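Local coordinates for protein endonuclease and methylase LlaGI (Lactococcus lactis, PDB 5FFJ) that is the nuclease-deleted form of a single-chain Type ISP restriction-modification enzyme that recognises specific DNA and probably methylates it, with a helicase-like ATPase, at residues M1142-L1154 with V1341-Y1354. Residues are numbered along the deposited sequence; the frame is centred on the assembly and turned at random.
Sequences MLAMYRPFTKKYL and VNGRPAIEWIIDQY. With nucleotides of chain C.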
# COMPACT_ATOMS: atom_id res chain seq x y z
N MET A 1142 -28.96 -8.07 -19.35
CA MET A 1142 -28.80 -8.97 -20.50
C MET A 1142 -27.61 -9.90 -20.33
O MET A 1142 -26.84 -9.78 -19.38
CB MET A 1142 -28.64 -8.15 -21.78
CG MET A 1142 -27.57 -7.08 -21.71
SD MET A 1142 -27.57 -6.04 -23.19
CE MET A 1142 -26.97 -7.19 -24.42
N LEU A 1143 -27.47 -10.83 -21.27
CA LEU A 1143 -26.37 -11.78 -21.26
C LEU A 1143 -25.18 -11.22 -22.03
O LEU A 1143 -25.34 -10.51 -23.02
CB LEU A 1143 -26.80 -13.11 -21.88
CG LEU A 1143 -27.67 -13.99 -20.98
CD1 LEU A 1143 -28.39 -15.03 -21.82
CD2 LEU A 1143 -26.81 -14.66 -19.92
N ALA A 1144 -23.98 -11.55 -21.56
CA ALA A 1144 -22.76 -11.09 -22.20
C ALA A 1144 -21.60 -12.04 -21.91
O ALA A 1144 -21.58 -12.70 -20.87
CB ALA A 1144 -22.42 -9.68 -21.72
N MET A 1145 -20.65 -12.11 -22.84
CA MET A 1145 -19.41 -12.83 -22.62
C MET A 1145 -18.47 -12.01 -21.75
O MET A 1145 -17.90 -11.02 -22.20
CB MET A 1145 -18.72 -13.15 -23.94
CG MET A 1145 -19.12 -14.48 -24.56
SD MET A 1145 -18.68 -15.89 -23.51
CE MET A 1145 -19.17 -17.26 -24.55
N TYR A 1146 -18.32 -12.42 -20.50
CA TYR A 1146 -17.43 -11.74 -19.57
C TYR A 1146 -16.00 -12.23 -19.76
O TYR A 1146 -15.05 -11.44 -19.76
CB TYR A 1146 -17.90 -11.96 -18.13
CG TYR A 1146 -17.13 -11.18 -17.10
CD1 TYR A 1146 -17.22 -9.79 -17.05
CD2 TYR A 1146 -16.33 -11.82 -16.17
CE1 TYR A 1146 -16.53 -9.06 -16.11
CE2 TYR A 1146 -15.64 -11.10 -15.22
CZ TYR A 1146 -15.74 -9.72 -15.19
OH TYR A 1146 -15.05 -9.01 -14.25
N ARG A 1147 -15.85 -13.55 -19.92
CA ARG A 1147 -14.56 -14.18 -20.13
C ARG A 1147 -14.74 -15.31 -21.14
O ARG A 1147 -15.87 -15.71 -21.41
CB ARG A 1147 -13.99 -14.68 -18.81
CG ARG A 1147 -13.66 -13.59 -17.81
CD ARG A 1147 -12.59 -12.64 -18.31
NE ARG A 1147 -12.96 -11.24 -18.07
CZ ARG A 1147 -12.58 -10.53 -17.01
NH1 ARG A 1147 -11.81 -11.06 -16.07
NH2 ARG A 1147 -12.98 -9.27 -16.90
N PRO A 1148 -13.64 -15.83 -21.70
CA PRO A 1148 -13.87 -16.83 -22.75
C PRO A 1148 -14.60 -18.07 -22.23
O PRO A 1148 -14.21 -18.63 -21.20
CB PRO A 1148 -12.46 -17.18 -23.24
CG PRO A 1148 -11.53 -16.70 -22.20
CD PRO A 1148 -12.21 -15.62 -21.43
N PHE A 1149 -15.69 -18.44 -22.91
CA PHE A 1149 -16.55 -19.57 -22.52
C PHE A 1149 -17.27 -19.31 -21.20
O PHE A 1149 -17.94 -20.20 -20.66
CB PHE A 1149 -15.74 -20.86 -22.44
CG PHE A 1149 -14.90 -21.13 -23.65
CD1 PHE A 1149 -15.49 -21.50 -24.84
CD2 PHE A 1149 -13.52 -21.00 -23.61
CE1 PHE A 1149 -14.73 -21.75 -25.97
CE2 PHE A 1149 -12.76 -21.24 -24.73
CZ PHE A 1149 -13.36 -21.61 -25.91
N THR A 1150 -17.15 -18.09 -20.69
CA THR A 1150 -17.86 -17.66 -19.49
C THR A 1150 -18.78 -16.49 -19.81
O THR A 1150 -18.32 -15.38 -20.07
CB THR A 1150 -16.89 -17.22 -18.37
OG1 THR A 1150 -15.87 -18.21 -18.20
CG2 THR A 1150 -17.64 -17.01 -17.05
N LYS A 1151 -20.09 -16.75 -19.81
CA LYS A 1151 -21.08 -15.71 -20.03
C LYS A 1151 -21.86 -15.43 -18.74
O LYS A 1151 -22.47 -16.33 -18.16
CB LYS A 1151 -22.02 -16.09 -21.18
CG LYS A 1151 -22.97 -17.25 -20.93
CD LYS A 1151 -23.72 -17.58 -22.22
CE LYS A 1151 -24.72 -18.71 -22.03
NZ LYS A 1151 -25.11 -19.31 -23.34
N LYS A 1152 -21.78 -14.18 -18.30
CA LYS A 1152 -22.48 -13.69 -17.12
C LYS A 1152 -23.64 -12.80 -17.54
O LYS A 1152 -23.78 -12.46 -18.71
CB LYS A 1152 -21.53 -12.91 -16.22
CG LYS A 1152 -20.52 -13.74 -15.46
CD LYS A 1152 -19.64 -12.85 -14.59
CE LYS A 1152 -18.90 -13.63 -13.52
NZ LYS A 1152 -18.11 -12.73 -12.64
N TYR A 1153 -24.45 -12.41 -16.57
CA TYR A 1153 -25.48 -11.42 -16.79
C TYR A 1153 -24.92 -10.02 -16.55
O TYR A 1153 -24.13 -9.82 -15.63
CB TYR A 1153 -26.69 -11.67 -15.88
CG TYR A 1153 -27.56 -12.80 -16.35
CD1 TYR A 1153 -28.57 -12.59 -17.29
CD2 TYR A 1153 -27.39 -14.09 -15.86
CE1 TYR A 1153 -29.37 -13.62 -17.72
CE2 TYR A 1153 -28.19 -15.13 -16.30
CZ TYR A 1153 -29.18 -14.89 -17.22
OH TYR A 1153 -29.98 -15.92 -17.66
N LEU A 1154 -25.34 -9.08 -17.38
CA LEU A 1154 -24.82 -7.72 -17.34
C LEU A 1154 -25.95 -6.70 -17.35
O LEU A 1154 -26.88 -6.81 -18.15
CB LEU A 1154 -23.88 -7.48 -18.53
CG LEU A 1154 -23.66 -6.03 -19.00
CD1 LEU A 1154 -22.90 -5.23 -17.96
CD2 LEU A 1154 -22.94 -6.00 -20.33
N VAL A 1341 -6.62 -19.40 -25.03
CA VAL A 1341 -7.18 -18.09 -25.33
C VAL A 1341 -6.59 -17.12 -24.31
O VAL A 1341 -6.62 -17.36 -23.11
CB VAL A 1341 -8.73 -18.09 -25.28
CG1 VAL A 1341 -9.25 -18.77 -24.02
CG2 VAL A 1341 -9.28 -16.66 -25.38
N ASN A 1342 -6.04 -16.02 -24.82
CA ASN A 1342 -5.10 -15.18 -24.08
C ASN A 1342 -3.85 -16.03 -23.83
O ASN A 1342 -3.29 -16.57 -24.79
CB ASN A 1342 -5.74 -14.66 -22.78
CG ASN A 1342 -5.09 -13.37 -22.29
OD1 ASN A 1342 -4.36 -12.71 -23.03
ND2 ASN A 1342 -5.37 -13.01 -21.04
N GLY A 1343 -3.43 -16.18 -22.58
CA GLY A 1343 -2.31 -17.05 -22.25
C GLY A 1343 -2.74 -18.28 -21.47
O GLY A 1343 -1.90 -19.06 -21.01
N ARG A 1344 -4.05 -18.47 -21.34
CA ARG A 1344 -4.61 -19.51 -20.47
C ARG A 1344 -5.41 -20.55 -21.26
O ARG A 1344 -6.17 -20.18 -22.16
CB ARG A 1344 -5.50 -18.87 -19.41
CG ARG A 1344 -5.97 -19.82 -18.32
CD ARG A 1344 -6.80 -19.10 -17.28
NE ARG A 1344 -6.06 -18.00 -16.66
CZ ARG A 1344 -6.59 -17.12 -15.81
NH1 ARG A 1344 -7.86 -17.21 -15.47
NH2 ARG A 1344 -5.83 -16.16 -15.30
N PRO A 1345 -5.24 -21.84 -20.93
CA PRO A 1345 -6.07 -22.86 -21.59
C PRO A 1345 -7.57 -22.66 -21.34
O PRO A 1345 -7.95 -22.14 -20.29
CB PRO A 1345 -5.58 -24.18 -20.98
CG PRO A 1345 -4.21 -23.89 -20.50
CD PRO A 1345 -4.24 -22.46 -20.04
N ALA A 1346 -8.39 -23.07 -22.30
CA ALA A 1346 -9.84 -22.93 -22.20
C ALA A 1346 -10.38 -23.65 -20.97
O ALA A 1346 -11.26 -23.15 -20.28
CB ALA A 1346 -10.52 -23.47 -23.46
N ILE A 1347 -9.83 -24.83 -20.70
CA ILE A 1347 -10.25 -25.62 -19.55
C ILE A 1347 -9.96 -24.88 -18.25
O ILE A 1347 -10.76 -24.91 -17.31
CB ILE A 1347 -9.56 -27.00 -19.54
CG1 ILE A 1347 -10.01 -27.81 -20.76
CG2 ILE A 1347 -9.88 -27.76 -18.27
CD1 ILE A 1347 -9.16 -29.02 -21.05
N GLU A 1348 -8.82 -24.20 -18.20
CA GLU A 1348 -8.39 -23.51 -17.00
C GLU A 1348 -9.24 -22.26 -16.75
O GLU A 1348 -9.33 -21.78 -15.61
CB GLU A 1348 -6.91 -23.13 -17.09
CG GLU A 1348 -6.12 -23.42 -15.82
CD GLU A 1348 -5.98 -24.90 -15.53
OE1 GLU A 1348 -5.83 -25.69 -16.49
OE2 GLU A 1348 -6.02 -25.28 -14.34
N TRP A 1349 -9.86 -21.73 -17.80
CA TRP A 1349 -10.76 -20.59 -17.65
C TRP A 1349 -12.00 -21.01 -16.87
O TRP A 1349 -12.46 -20.28 -16.00
CB TRP A 1349 -11.16 -20.02 -19.01
CG TRP A 1349 -10.19 -19.03 -19.56
CD1 TRP A 1349 -9.30 -19.23 -20.58
CD2 TRP A 1349 -9.99 -17.69 -19.12
NE1 TRP A 1349 -8.57 -18.09 -20.80
CE2 TRP A 1349 -8.98 -17.13 -19.92
CE3 TRP A 1349 -10.58 -16.90 -18.12
CZ2 TRP A 1349 -8.53 -15.82 -19.75
CZ3 TRP A 1349 -10.14 -15.60 -17.96
CH2 TRP A 1349 -9.13 -15.07 -18.77
N ILE A 1350 -12.52 -22.19 -17.19
CA ILE A 1350 -13.68 -22.71 -16.49
C ILE A 1350 -13.35 -22.92 -15.01
O ILE A 1350 -14.13 -22.55 -14.14
CB ILE A 1350 -14.16 -24.04 -17.11
CG1 ILE A 1350 -14.43 -23.87 -18.61
CG2 ILE A 1350 -15.42 -24.55 -16.40
CD1 ILE A 1350 -15.46 -22.81 -18.96
N ILE A 1351 -12.19 -23.51 -14.74
CA ILE A 1351 -11.72 -23.68 -13.37
C ILE A 1351 -11.63 -22.32 -12.68
O ILE A 1351 -12.11 -22.15 -11.56
CB ILE A 1351 -10.33 -24.36 -13.32
CG1 ILE A 1351 -10.42 -25.78 -13.89
CG2 ILE A 1351 -9.82 -24.42 -11.88
CD1 ILE A 1351 -9.10 -26.51 -13.95
N ASP A 1352 -11.02 -21.37 -13.36
CA ASP A 1352 -10.82 -20.03 -12.82
C ASP A 1352 -12.14 -19.28 -12.62
O ASP A 1352 -12.40 -18.75 -11.54
CB ASP A 1352 -9.92 -19.21 -13.74
CG ASP A 1352 -9.65 -17.82 -13.21
OD1 ASP A 1352 -9.26 -17.69 -12.03
OD2 ASP A 1352 -9.84 -16.84 -13.96
N GLN A 1353 -12.96 -19.24 -13.67
CA GLN A 1353 -14.17 -18.43 -13.67
C GLN A 1353 -15.32 -19.06 -12.89
O GLN A 1353 -15.94 -18.40 -12.06
CB GLN A 1353 -14.61 -18.15 -15.11
CG GLN A 1353 -13.71 -17.17 -15.83
CD GLN A 1353 -13.70 -15.82 -15.15
OE1 GLN A 1353 -14.74 -15.19 -14.98
NE2 GLN A 1353 -12.52 -15.37 -14.74
N TYR A 1354 -15.61 -20.33 -13.16
CA TYR A 1354 -16.70 -21.01 -12.46
C TYR A 1354 -16.21 -21.47 -11.10
O TYR A 1354 -15.76 -22.59 -10.90
CB TYR A 1354 -17.24 -22.16 -13.31
CG TYR A 1354 -17.94 -21.62 -14.53
CD1 TYR A 1354 -17.24 -21.34 -15.70
CD2 TYR A 1354 -19.30 -21.34 -14.50
CE1 TYR A 1354 -17.88 -20.83 -16.81
CE2 TYR A 1354 -19.95 -20.82 -15.60
CZ TYR A 1354 -19.24 -20.57 -16.76
OH TYR A 1354 -19.88 -20.05 -17.86
P DG C 15 -11.38 -10.05 -12.48
OP1 DG C 15 -12.38 -10.44 -11.46
OP2 DG C 15 -11.21 -10.90 -13.69
O5' DG C 15 -11.64 -8.55 -12.98
C5' DG C 15 -12.67 -7.76 -12.38
C4' DG C 15 -12.14 -6.39 -12.00
O4' DG C 15 -10.76 -6.27 -12.45
C3' DG C 15 -12.89 -5.22 -12.63
O3' DG C 15 -13.00 -4.12 -11.70
C2' DG C 15 -12.03 -4.88 -13.84
C1' DG C 15 -10.63 -5.17 -13.32
N9 DG C 15 -9.65 -5.49 -14.36
C8 DG C 15 -9.67 -6.56 -15.23
N7 DG C 15 -8.64 -6.59 -16.04
C5 DG C 15 -7.89 -5.48 -15.69
C6 DG C 15 -6.67 -4.99 -16.21
O6 DG C 15 -5.98 -5.46 -17.14
N1 DG C 15 -6.25 -3.84 -15.56
C2 DG C 15 -6.92 -3.23 -14.53
N2 DG C 15 -6.37 -2.12 -14.02
N3 DG C 15 -8.07 -3.67 -14.03
C4 DG C 15 -8.49 -4.79 -14.65
P DT C 14 -5.62 -12.82 -13.92
OP1 DT C 14 -6.32 -14.09 -13.60
OP2 DT C 14 -5.35 -12.46 -15.33
O5' DT C 14 -6.42 -11.61 -13.23
C5' DT C 14 -6.70 -11.67 -11.84
C4' DT C 14 -7.62 -10.54 -11.42
O4' DT C 14 -6.86 -9.30 -11.26
C3' DT C 14 -8.74 -10.21 -12.42
O3' DT C 14 -9.96 -9.96 -11.73
C2' DT C 14 -8.19 -8.98 -13.13
C1' DT C 14 -7.51 -8.27 -11.98
N1 DT C 14 -6.49 -7.22 -12.36
C2 DT C 14 -6.46 -6.03 -11.66
O2 DT C 14 -7.23 -5.77 -10.75
N3 DT C 14 -5.49 -5.15 -12.06
C4 DT C 14 -4.57 -5.33 -13.07
O4 DT C 14 -3.74 -4.48 -13.36
C5 DT C 14 -4.64 -6.60 -13.76
C7 DT C 14 -3.69 -6.91 -14.88
C6 DT C 14 -5.59 -7.48 -13.37
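P1148 points CG into one face of the W1349 indole, with CD beside it. Its CG sits 3.4 Å from the centroid of the five-membered ring and 9° off the ring normal, a CH-pi contact. The opposite face of the indole carries CD of R1344. A bond from W1349 NE1 to V1341 O, 3.1 Å long and close to straight, fixes the rotation of the indole. V1341 adds CG1 against P1148 CG. F1149 brings CE2 to within 3.4 Å of A1346 CB, while its CB meets the CD1 end of I1350. T1150 OG1 packs on Q1353 CB at 3.3 Å, the side chains crossing near a right angle. L1195 packs on P1148 and F1149.

The segment 1142-1154 is a beta hairpin with a type II turn from R1147 to T1150. Y1146 and R1147 both face T1150 in a classic beta bulge, and T1150 O accepts from both backbone N atoms. The tip of this hairpin rests on helix 1346-1353, within the C-terminal specificity domain.

Y1354 OH gives a weak bond to F1149 O at 3.4 Å. Q1353 bends at chi2 (-61°), and its OE1 sits against R1147 CG and at the edge of the Y1146 ring, near its plane. Within its own segment, Q1353 NE2 donates to D1352 OD2 from above the carboxylate plane.

Two arginines, one from each segment, reach the backbone of the bound DNA. R1147 NH1 meets OP2 of DG15 of chain C. Its CZ lies over one face of the Y1146 ring, toward the rim, its NE bonds to Y1146 O, and D1202 forms a salt bridge with NH2. R1344 NH2 donates to OP1 of DT14 of chain C at 2.7 Å, and its NH1 forms a salt bridge with D1352 OD2.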